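Local structure of dihydrodipicolinate reductase N-terminus domain-containing protein (Mycobacterium smegmatis, 6IAQ) at residues V170-G184 with S237-G251. The protein probably catalyses the NADP(H)-dependent reductive amination of ketones to amines, as an amine dehydrogenase. Numbering follows the deposited sequence.
Sequences VDDFGPELATAQQVG and SEALGIDLAPGDVIG. With NAP (NADP nicotinamide-adenine-dinucleotide phosphate), chain F.
The carboxylate of Asp171 takes three hydrogen bonds from the turn that begins at Ser237. Its OD1 accepts two of them. Ser237 OG gives one to OD1 at 2.9 Å, on the syn lone pair. Ala239 N gives the other to OD1 at 3.0 Å, from well above the carboxylate plane. Asp171 OD2 takes Glu238 N at 2.8 Å, also from above the plane. Three bonds to the two oxygens should fix the rotation of the carboxylate and probably favour its charged form.

Leu240 reaches the helix with its branched end. With CG anti to the carbonyl carbon (chi1 -71°), the chain leads from CB toward the helix, and Leu240 CG lies 3.7 Å from Ala178 CB. CD1 then fits between Ala178 CB, Val183 CB and Val183 O. Leu240 CD2 turns to Pro175 CA and lies 3.7 Å from Thr179 OG1. Ala239 CB packs beside it on Ala178 CB.

Farther along, Gly184 N bonds to Val249 O at 2.8 Å, nearly straight at 169°. Leu244 CD2 packs on Gly184 CA.

At the N-terminal end of helix 175-180, Gly174 N and Glu176 N bind the NADP phosphates. The side of this short helix with Ala178 and Thr179 packs against the 235-244 hairpin, which carries a G1 bulge. The Schellman motif at Gln182 then leads the chain past strand 249-260 of the mixed sheet, toward helix 187-195.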
ATOM      1  N   VAL A 170      12.841 -16.271 -14.707  1.00 23.30           N
ATOM      2  CA  VAL A 170      14.190 -16.800 -14.369  1.00 25.50           C
ATOM      3  C   VAL A 170      15.287 -15.943 -15.015  1.00 26.73           C
ATOM      4  O   VAL A 170      16.285 -15.665 -14.364  1.00 24.89           O
ATOM      5  CB  VAL A 170      14.306 -18.277 -14.784  1.00 24.89           C
ATOM      6  CG1 VAL A 170      15.755 -18.725 -14.875  1.00 25.71           C
ATOM      7  CG2 VAL A 170      13.546 -19.137 -13.822  1.00 24.79           C
ATOM      8  N   ASP A 171      15.130 -15.556 -16.281  1.00 27.67           N
ATOM      9  CA  ASP A 171      16.229 -14.906 -17.041  1.00 27.36           C
ATOM     10  C   ASP A 171      16.412 -13.447 -16.615  1.00 25.57           C
ATOM     11  O   ASP A 171      17.323 -12.815 -17.132  1.00 25.02           O
ATOM     12  CB  ASP A 171      16.013 -15.060 -18.553  1.00 27.02           C
ATOM     13  CG  ASP A 171      16.613 -16.373 -19.065  1.00 30.63           C
ATOM     14  OD1 ASP A 171      17.085 -17.180 -18.236  1.00 29.38           O
ATOM     15  OD2 ASP A 171      16.594 -16.579 -20.294  1.00 32.82           O
ATOM     16  N   ASP A 172      15.590 -12.925 -15.706  1.00 25.59           N
ATOM     17  CA  ASP A 172      15.830 -11.598 -15.077  1.00 25.59           C
ATOM     18  C   ASP A 172      16.841 -11.736 -13.926  1.00 26.65           C
ATOM     19  O   ASP A 172      17.271 -10.696 -13.435  1.00 25.85           O
ATOM     20  CB  ASP A 172      14.540 -10.963 -14.539  1.00 25.32           C
ATOM     21  CG  ASP A 172      13.652 -10.314 -15.589  1.00 26.24           C
ATOM     22  OD1 ASP A 172      14.109 -10.123 -16.742  1.00 27.72           O
ATOM     23  OD2 ASP A 172      12.498  -9.976 -15.235  1.00 27.42           O
ATOM     24  N   PHE A 173      17.175 -12.957 -13.503  1.00 24.81           N
ATOM     25  CA  PHE A 173      17.967 -13.241 -12.273  1.00 26.06           C
ATOM     26  C   PHE A 173      19.133 -14.171 -12.621  1.00 28.92           C
ATOM     27  O   PHE A 173      19.300 -14.537 -13.807  1.00 27.51           O
ATOM     28  CB  PHE A 173      17.050 -13.838 -11.199  1.00 26.26           C
ATOM     29  CG  PHE A 173      15.836 -12.978 -10.969  1.00 23.99           C
ATOM     30  CD1 PHE A 173      15.946 -11.766 -10.294  1.00 23.82           C
ATOM     31  CD2 PHE A 173      14.607 -13.346 -11.478  1.00 27.48           C
ATOM     32  CE1 PHE A 173      14.832 -10.955 -10.116  1.00 24.96           C
ATOM     33  CE2 PHE A 173      13.493 -12.531 -11.308  1.00 26.43           C
ATOM     34  CZ  PHE A 173      13.611 -11.339 -10.633  1.00 28.39           C
ATOM     35  N   GLY A 174      19.935 -14.519 -11.610  1.00 28.59           N
ATOM     36  CA  GLY A 174      21.219 -15.201 -11.815  1.00 26.34           C
ATOM     37  C   GLY A 174      21.128 -16.710 -11.666  1.00 28.18           C
ATOM     38  O   GLY A 174      20.065 -17.270 -11.371  1.00 26.77           O
ATOM     39  N   PRO A 175      22.279 -17.405 -11.855  1.00 28.96           N
ATOM     40  CA  PRO A 175      22.333 -18.868 -11.803  1.00 28.33           C
ATOM     41  C   PRO A 175      21.827 -19.524 -10.515  1.00 28.56           C
ATOM     42  O   PRO A 175      21.303 -20.660 -10.590  1.00 28.30           O
ATOM     43  CB  PRO A 175      23.838 -19.177 -11.935  1.00 30.64           C
ATOM     44  CG  PRO A 175      24.411 -17.975 -12.641  1.00 29.81           C
ATOM     45  CD  PRO A 175      23.579 -16.799 -12.172  1.00 27.97           C
ATOM     46  N   GLU A 176      22.001 -18.863  -9.361  1.00 27.37           N
ATOM     47  CA  GLU A 176      21.560 -19.456  -8.071  1.00 25.52           C
ATOM     48  C   GLU A 176      20.058 -19.755  -8.204  1.00 26.71           C
ATOM     49  O   GLU A 176      19.634 -20.857  -7.839  1.00 25.18           O
ATOM     50  CB  GLU A 176      21.863 -18.526  -6.892  1.00 25.84           C
ATOM     51  CG  GLU A 176      21.239 -18.987  -5.581  1.00 25.69           C
ATOM     52  CD  GLU A 176      21.866 -20.227  -4.963  1.00 28.14           C
ATOM     53  OE1 GLU A 176      23.023 -20.493  -5.280  1.00 32.13           O
ATOM     54  OE2 GLU A 176      21.192 -20.939  -4.221  1.00 30.75           O
ATOM     55  N   LEU A 177      19.272 -18.794  -8.673  1.00 25.59           N
ATOM     56  CA  LEU A 177      17.787 -18.927  -8.700  1.00 26.17           C
ATOM     57  C   LEU A 177      17.380 -19.853  -9.855  1.00 22.23           C
ATOM     58  O   LEU A 177      16.535 -20.707  -9.629  1.00 26.59           O
ATOM     59  CB  LEU A 177      17.156 -17.536  -8.811  1.00 24.03           C
ATOM     60  CG  LEU A 177      15.633 -17.480  -8.746  1.00 25.66           C
ATOM     61  CD1 LEU A 177      15.075 -18.310  -7.608  1.00 25.83           C
ATOM     62  CD2 LEU A 177      15.163 -16.045  -8.655  1.00 25.36           C
ATOM     63  N   ALA A 178      18.029 -19.735 -11.011  1.00 27.05           N
ATOM     64  CA  ALA A 178      17.749 -20.549 -12.228  1.00 27.55           C
ATOM     65  C   ALA A 178      17.961 -22.025 -11.892  1.00 31.25           C
ATOM     66  O   ALA A 178      17.083 -22.846 -12.171  1.00 27.82           O
ATOM     67  CB  ALA A 178      18.593 -20.089 -13.396  1.00 27.50           C
ATOM     68  N   THR A 179      19.051 -22.349 -11.212  1.00 27.80           N
ATOM     69  CA  THR A 179      19.349 -23.740 -10.792  1.00 28.23           C
ATOM     70  C   THR A 179      18.315 -24.201  -9.763  1.00 27.94           C
ATOM     71  O   THR A 179      17.860 -25.331  -9.860  1.00 29.14           O
ATOM     72  CB  THR A 179      20.782 -23.859 -10.260  1.00 30.11           C
ATOM     73  OG1 THR A 179      21.621 -23.429 -11.325  1.00 28.82           O
ATOM     74  CG2 THR A 179      21.123 -25.261  -9.820  1.00 31.41           C
ATOM     75  N   ALA A 180      17.939 -23.364  -8.804  1.00 28.76           N
ATOM     76  CA  ALA A 180      16.943 -23.740  -7.781  1.00 27.03           C
ATOM     77  C   ALA A 180      15.541 -23.919  -8.400  1.00 27.32           C
ATOM     78  O   ALA A 180      14.707 -24.602  -7.808  1.00 28.02           O
ATOM     79  CB  ALA A 180      16.947 -22.731  -6.675  1.00 29.39           C
ATOM     80  N   GLN A 181      15.285 -23.297  -9.538  1.00 27.45           N
ATOM     81  CA  GLN A 181      13.997 -23.409 -10.282  1.00 29.15           C
ATOM     82  C   GLN A 181      14.027 -24.637 -11.203  1.00 25.83           C
ATOM     83  O   GLN A 181      13.041 -24.854 -11.903  1.00 30.36           O
ATOM     84  CB  GLN A 181      13.719 -22.121 -11.065  1.00 27.47           C
ATOM     85  CG  GLN A 181      13.369 -20.937 -10.188  1.00 27.40           C
ATOM     86  CD  GLN A 181      12.192 -21.206  -9.278  1.00 28.43           C
ATOM     87  OE1 GLN A 181      12.337 -21.266  -8.061  1.00 26.01           O
ATOM     88  NE2 GLN A 181      11.013 -21.381  -9.866  1.00 26.40           N
ATOM     89  N   GLN A 182      15.107 -25.428 -11.166  1.00 30.72           N
ATOM     90  CA  GLN A 182      15.223 -26.736 -11.864  1.00 29.10           C
ATOM     91  C   GLN A 182      15.243 -26.539 -13.376  1.00 29.47           C
ATOM     92  O   GLN A 182      14.897 -27.482 -14.093  1.00 32.09           O
ATOM     93  CB  GLN A 182      14.070 -27.659 -11.463  1.00 28.52           C
ATOM     94  CG  GLN A 182      13.891 -27.802  -9.955  1.00 31.00           C
ATOM     95  CD  GLN A 182      15.141 -28.277  -9.260  1.00 32.79           C
ATOM     96  OE1 GLN A 182      15.689 -29.324  -9.593  1.00 31.66           O
ATOM     97  NE2 GLN A 182      15.595 -27.498  -8.288  1.00 30.50           N
ATOM     98  N   VAL A 183      15.709 -25.388 -13.842  1.00 28.13           N
ATOM     99  CA  VAL A 183      15.780 -25.033 -15.276  1.00 32.16           C
ATOM    100  C   VAL A 183      16.762 -25.980 -15.967  1.00 32.32           C
ATOM    101  O   VAL A 183      17.915 -26.117 -15.494  1.00 29.36           O
ATOM    102  CB  VAL A 183      16.176 -23.567 -15.458  1.00 31.17           C
ATOM    103  CG1 VAL A 183      16.428 -23.231 -16.909  1.00 32.98           C
ATOM    104  CG2 VAL A 183      15.122 -22.665 -14.860  1.00 30.34           C
ATOM    105  N   GLY A 184      16.290 -26.626 -17.037  1.00 31.81           N
ATOM    106  CA  GLY A 184      17.099 -27.505 -17.900  1.00 32.51           C
ATOM    107  C   GLY A 184      17.077 -28.948 -17.426  1.00 36.26           C
ATOM    108  O   GLY A 184      17.689 -29.773 -18.086  1.00 36.64           O
ATOM    109  N   SER A 237      17.927 -20.267 -22.032  1.00 32.24           N
ATOM    110  CA  SER A 237      18.020 -19.566 -20.727  1.00 31.31           C
ATOM    111  C   SER A 237      19.294 -18.742 -20.741  1.00 31.95           C
ATOM    112  O   SER A 237      20.390 -19.341 -20.733  1.00 33.97           O
ATOM    113  CB  SER A 237      18.021 -20.512 -19.566  1.00 33.88           C
ATOM    114  OG  SER A 237      18.325 -19.817 -18.365  1.00 30.42           O
ATOM    115  N   GLU A 238      19.167 -17.422 -20.789  1.00 32.58           N
ATOM    116  CA  GLU A 238      20.319 -16.498 -20.644  1.00 35.19           C
ATOM    117  C   GLU A 238      20.911 -16.654 -19.238  1.00 33.71           C
ATOM    118  O   GLU A 238      22.136 -16.472 -19.090  1.00 34.65           O
ATOM    119  CB  GLU A 238      19.914 -15.064 -20.985  1.00 38.94           C
ATOM    120  CG  GLU A 238      19.647 -14.866 -22.466  1.00 46.44           C
ATOM    121  CD  GLU A 238      20.734 -15.395 -23.389  1.00 50.59           C
ATOM    122  OE1 GLU A 238      20.388 -16.114 -24.356  1.00 59.77           O
ATOM    123  OE2 GLU A 238      21.928 -15.103 -23.141  1.00 50.09           O
ATOM    124  N   ALA A 239      20.117 -16.985 -18.222  1.00 31.44           N
ATOM    125  CA  ALA A 239      20.638 -17.071 -16.836  1.00 33.28           C
ATOM    126  C   ALA A 239      21.679 -18.200 -16.740  1.00 34.29           C
ATOM    127  O   ALA A 239      22.666 -18.021 -16.013  1.00 35.09           O
ATOM    128  CB  ALA A 239      19.520 -17.266 -15.847  1.00 32.74           C
ATOM    129  N   LEU A 240      21.452 -19.336 -17.409  1.00 33.14           N
ATOM    130  CA  LEU A 240      22.374 -20.502 -17.340  1.00 31.93           C
ATOM    131  C   LEU A 240      23.220 -20.643 -18.613  1.00 32.55           C
ATOM    132  O   LEU A 240      24.148 -21.444 -18.601  1.00 35.65           O
ATOM    133  CB  LEU A 240      21.549 -21.752 -17.026  1.00 35.18           C
ATOM    134  CG  LEU A 240      20.996 -21.797 -15.600  1.00 30.39           C
ATOM    135  CD1 LEU A 240      20.097 -22.991 -15.386  1.00 30.01           C
ATOM    136  CD2 LEU A 240      22.109 -21.793 -14.575  1.00 31.55           C
ATOM    137  N   GLY A 241      22.972 -19.840 -19.639  1.00 35.97           N
ATOM    138  CA  GLY A 241      23.605 -19.969 -20.961  1.00 37.38           C
ATOM    139  C   GLY A 241      23.426 -21.363 -21.528  1.00 39.21           C
ATOM    140  O   GLY A 241      24.409 -21.905 -22.021  1.00 43.94           O
ATOM    141  N   ILE A 242      22.212 -21.926 -21.467  1.00 40.23           N
ATOM    142  CA  ILE A 242      21.920 -23.285 -22.005  1.00 39.88           C
ATOM    143  C   ILE A 242      20.740 -23.211 -22.971  1.00 40.23           C
ATOM    144  O   ILE A 242      19.832 -22.380 -22.761  1.00 37.45           O
ATOM    145  CB  ILE A 242      21.678 -24.318 -20.892  1.00 38.79           C
ATOM    146  CG1 ILE A 242      20.434 -23.993 -20.058  1.00 39.25           C
ATOM    147  CG2 ILE A 242      22.925 -24.476 -20.031  1.00 42.28           C
ATOM    148  CD1 ILE A 242      20.091 -25.032 -19.011  1.00 37.20           C
ATOM    149  N   ASP A 243      20.756 -24.101 -23.968  1.00 40.29           N
ATOM    150  CA  ASP A 243      19.592 -24.370 -24.846  1.00 40.35           C
ATOM    151  C   ASP A 243      18.630 -25.279 -24.085  1.00 35.39           C
ATOM    152  O   ASP A 243      19.085 -26.156 -23.376  1.00 36.97           O
ATOM    153  CB  ASP A 243      20.034 -24.946 -26.194  1.00 42.29           C
ATOM    154  CG  ASP A 243      20.848 -23.956 -27.003  1.00 42.53           C
ATOM    155  OD1 ASP A 243      20.604 -22.737 -26.868  1.00 45.61           O
ATOM    156  OD2 ASP A 243      21.709 -24.411 -27.758  1.00 52.84           O
ATOM    157  N   LEU A 244      17.343 -25.038 -24.248  1.00 35.46           N
ATOM    158  CA  LEU A 244      16.247 -25.838 -23.660  1.00 33.52           C
ATOM    159  C   LEU A 244      15.445 -26.424 -24.820  1.00 37.64           C
ATOM    160  O   LEU A 244      15.055 -25.675 -25.731  1.00 36.47           O
ATOM    161  CB  LEU A 244      15.392 -24.925 -22.779  1.00 34.95           C
ATOM    162  CG  LEU A 244      16.136 -24.277 -21.603  1.00 33.01           C
ATOM    163  CD1 LEU A 244      15.423 -23.036 -21.107  1.00 31.48           C
ATOM    164  CD2 LEU A 244      16.272 -25.261 -20.473  1.00 34.28           C
ATOM    165  N   ALA A 245      15.267 -27.738 -24.817  1.00 39.73           N
ATOM    166  CA  ALA A 245      14.514 -28.473 -25.857  1.00 42.39           C
ATOM    167  C   ALA A 245      13.046 -28.526 -25.443  1.00 39.55           C
ATOM    168  O   ALA A 245      12.725 -28.500 -24.257  1.00 38.78           O
ATOM    169  CB  ALA A 245      15.088 -29.854 -26.035  1.00 42.00           C
ATOM    170  N   PRO A 246      12.116 -28.603 -26.418  1.00 39.07           N
ATOM    171  CA  PRO A 246      10.718 -28.872 -26.126  1.00 34.51           C
ATOM    172  C   PRO A 246      10.644 -29.998 -25.098  1.00 36.22           C
ATOM    173  O   PRO A 246      11.350 -30.973 -25.304  1.00 40.22           O
ATOM    174  CB  PRO A 246      10.130 -29.333 -27.472  1.00 35.33           C
ATOM    175  CG  PRO A 246      11.038 -28.727 -28.513  1.00 37.13           C
ATOM    176  CD  PRO A 246      12.391 -28.520 -27.860  1.00 40.19           C
ATOM    177  N   GLY A 247       9.853 -29.828 -24.034  1.00 33.86           N
ATOM    178  CA  GLY A 247       9.689 -30.849 -22.984  1.00 32.53           C
ATOM    179  C   GLY A 247      10.643 -30.673 -21.804  1.00 31.02           C
ATOM    180  O   GLY A 247      10.380 -31.276 -20.760  1.00 32.31           O
ATOM    181  N   ASP A 248      11.716 -29.889 -21.946  1.00 32.67           N
ATOM    182  CA  ASP A 248      12.637 -29.584 -20.804  1.00 33.31           C
ATOM    183  C   ASP A 248      11.886 -28.780 -19.739  1.00 33.57           C
ATOM    184  O   ASP A 248      10.943 -28.024 -20.077  1.00 31.87           O
ATOM    185  CB  ASP A 248      13.888 -28.830 -21.253  1.00 33.65           C
ATOM    186  CG  ASP A 248      14.916 -29.683 -21.979  1.00 37.60           C
ATOM    187  OD1 ASP A 248      14.713 -30.909 -22.048  1.00 38.70           O
ATOM    188  OD2 ASP A 248      15.910 -29.117 -22.476  1.00 35.75           O
ATOM    189  N   VAL A 249      12.262 -28.952 -18.476  1.00 32.63           N
ATOM    190  CA  VAL A 249      11.720 -28.133 -17.356  1.00 31.46           C
ATOM    191  C   VAL A 249      12.334 -26.735 -17.465  1.00 30.08           C
ATOM    192  O   VAL A 249      13.557 -26.630 -17.685  1.00 26.23           O
ATOM    193  CB  VAL A 249      11.966 -28.775 -15.982  1.00 33.19           C
ATOM    194  CG1 VAL A 249      11.493 -27.864 -14.856  1.00 32.52           C
ATOM    195  CG2 VAL A 249      11.295 -30.140 -15.896  1.00 34.96           C
ATOM    196  N   ILE A 250      11.503 -25.687 -17.357  1.00 29.11           N
ATOM    197  CA  ILE A 250      11.982 -24.280 -17.479  1.00 30.93           C
ATOM    198  C   ILE A 250      11.646 -23.485 -16.210  1.00 28.42           C
ATOM    199  O   ILE A 250      11.829 -22.264 -16.240  1.00 26.76           O
ATOM    200  CB  ILE A 250      11.412 -23.604 -18.738  1.00 30.81           C
ATOM    201  CG1 ILE A 250       9.884 -23.517 -18.695  1.00 30.98           C
ATOM    202  CG2 ILE A 250      11.929 -24.282 -19.987  1.00 33.64           C
ATOM    203  CD1 ILE A 250       9.280 -22.671 -19.812  1.00 32.27           C
ATOM    204  N   GLY A 251      11.187 -24.162 -15.160  1.00 29.17           N
ATOM    205  CA  GLY A 251      10.813 -23.525 -13.904  1.00 29.78           C
ATOM    206  C   GLY A 251       9.709 -24.284 -13.256  1.00 29.94           C
ATOM    207  O   GLY A 251       9.499 -25.452 -13.608  1.00 31.95           O
TER
HETATM  208  PA  NAP F 402      23.278 -14.949  -8.689  1.00 26.75           P
HETATM  209  O1A NAP F 402      23.503 -14.047  -9.809  1.00 26.25           O
HETATM  210  O2A NAP F 402      23.507 -16.489  -8.762  1.00 25.71           O
HETATM  211  O5B NAP F 402      24.157 -14.353  -7.448  1.00 29.38           O
HETATM  212  C5B NAP F 402      24.445 -15.109  -6.264  1.00 29.66           C
HETATM  213  C4B NAP F 402      25.778 -14.626  -5.710  1.00 32.85           C
HETATM  214  O4B NAP F 402      26.100 -15.282  -4.486  1.00 33.64           O
HETATM  215  C3B NAP F 402      26.994 -14.848  -6.649  1.00 34.37           C
HETATM  216  O3B NAP F 402      27.638 -13.553  -6.717  1.00 34.47           O
HETATM  217  C2B NAP F 402      27.921 -15.830  -5.937  1.00 38.56           C
HETATM  218  O2B NAP F 402      29.325 -15.512  -6.068  1.00 41.17           O
HETATM  219  C1B NAP F 402      27.547 -15.507  -4.524  1.00 33.78           C
HETATM  220  N9A NAP F 402      27.812 -16.520  -3.504  1.00 37.01           N
HETATM  221  C8A NAP F 402      27.363 -17.788  -3.417  1.00 33.26           C
HETATM  222  N7A NAP F 402      27.792 -18.310  -2.262  1.00 34.98           N
HETATM  223  C5A NAP F 402      28.442 -17.332  -1.587  1.00 37.22           C
HETATM  224  C6A NAP F 402      29.133 -17.166  -0.283  1.00 38.30           C
HETATM  225  N6A NAP F 402      29.221 -18.174   0.576  1.00 40.84           N
HETATM  226  N1A NAP F 402      29.677 -15.986   0.007  1.00 37.82           N
HETATM  227  C2A NAP F 402      29.615 -14.916  -0.812  1.00 38.14           C
HETATM  228  N3A NAP F 402      29.006 -14.966  -2.019  1.00 37.50           N
HETATM  229  C4A NAP F 402      28.461 -16.152  -2.414  1.00 34.81           C
HETATM  230  O3  NAP F 402      21.742 -14.831  -8.115  1.00 27.67           O
HETATM  231  PN  NAP F 402      20.873 -13.424  -7.985  1.00 25.24           P
HETATM  232  O1N NAP F 402      19.902 -13.238  -9.109  1.00 27.32           O
HETATM  233  O2N NAP F 402      21.768 -12.281  -7.652  1.00 24.96           O
HETATM  234  O5D NAP F 402      20.092 -13.970  -6.701  1.00 24.22           O
HETATM  235  C5D NAP F 402      20.653 -14.170  -5.398  1.00 25.52           C
HETATM  236  C4D NAP F 402      19.669 -14.651  -4.369  1.00 26.50           C
HETATM  237  O4D NAP F 402      18.682 -13.587  -4.167  1.00 27.28           O
HETATM  238  C3D NAP F 402      18.983 -15.913  -4.807  1.00 25.18           C
HETATM  239  O3D NAP F 402      18.838 -16.850  -3.755  1.00 23.76           O
HETATM  240  C2D NAP F 402      17.607 -15.409  -5.264  1.00 25.39           C
HETATM  241  O2D NAP F 402      16.646 -16.470  -5.172  1.00 24.89           O
HETATM  242  C1D NAP F 402      17.401 -14.195  -4.312  1.00 26.95           C
HETATM  243  N1N NAP F 402      16.457 -13.212  -4.872  1.00 23.74           N
HETATM  244  C2N NAP F 402      15.459 -12.815  -4.105  1.00 24.60           C
HETATM  245  C3N NAP F 402      14.514 -11.937  -4.618  1.00 24.38           C
HETATM  246  C7N NAP F 402      13.383 -11.416  -3.759  1.00 26.19           C
HETATM  247  O7N NAP F 402      12.513 -10.774  -4.348  1.00 26.83           O
HETATM  248  N7N NAP F 402      13.359 -11.611  -2.429  1.00 24.85           N
HETATM  249  C4N NAP F 402      14.651 -11.482  -5.929  1.00 22.74           C
HETATM  250  C5N NAP F 402      15.714 -11.911  -6.716  1.00 23.77           C
HETATM  251  C6N NAP F 402      16.605 -12.780  -6.138  1.00 22.34           C
HETATM  252  P2B NAP F 402      30.078 -15.520  -7.477  1.00 38.72           P
HETATM  253  O1X NAP F 402      29.550 -14.382  -8.302  1.00 35.82           O
HETATM  254  O2X NAP F 402      31.516 -15.136  -7.137  1.00 37.48           O
HETATM  255  O3X NAP F 402      29.783 -16.962  -7.900  1.00 43.32           O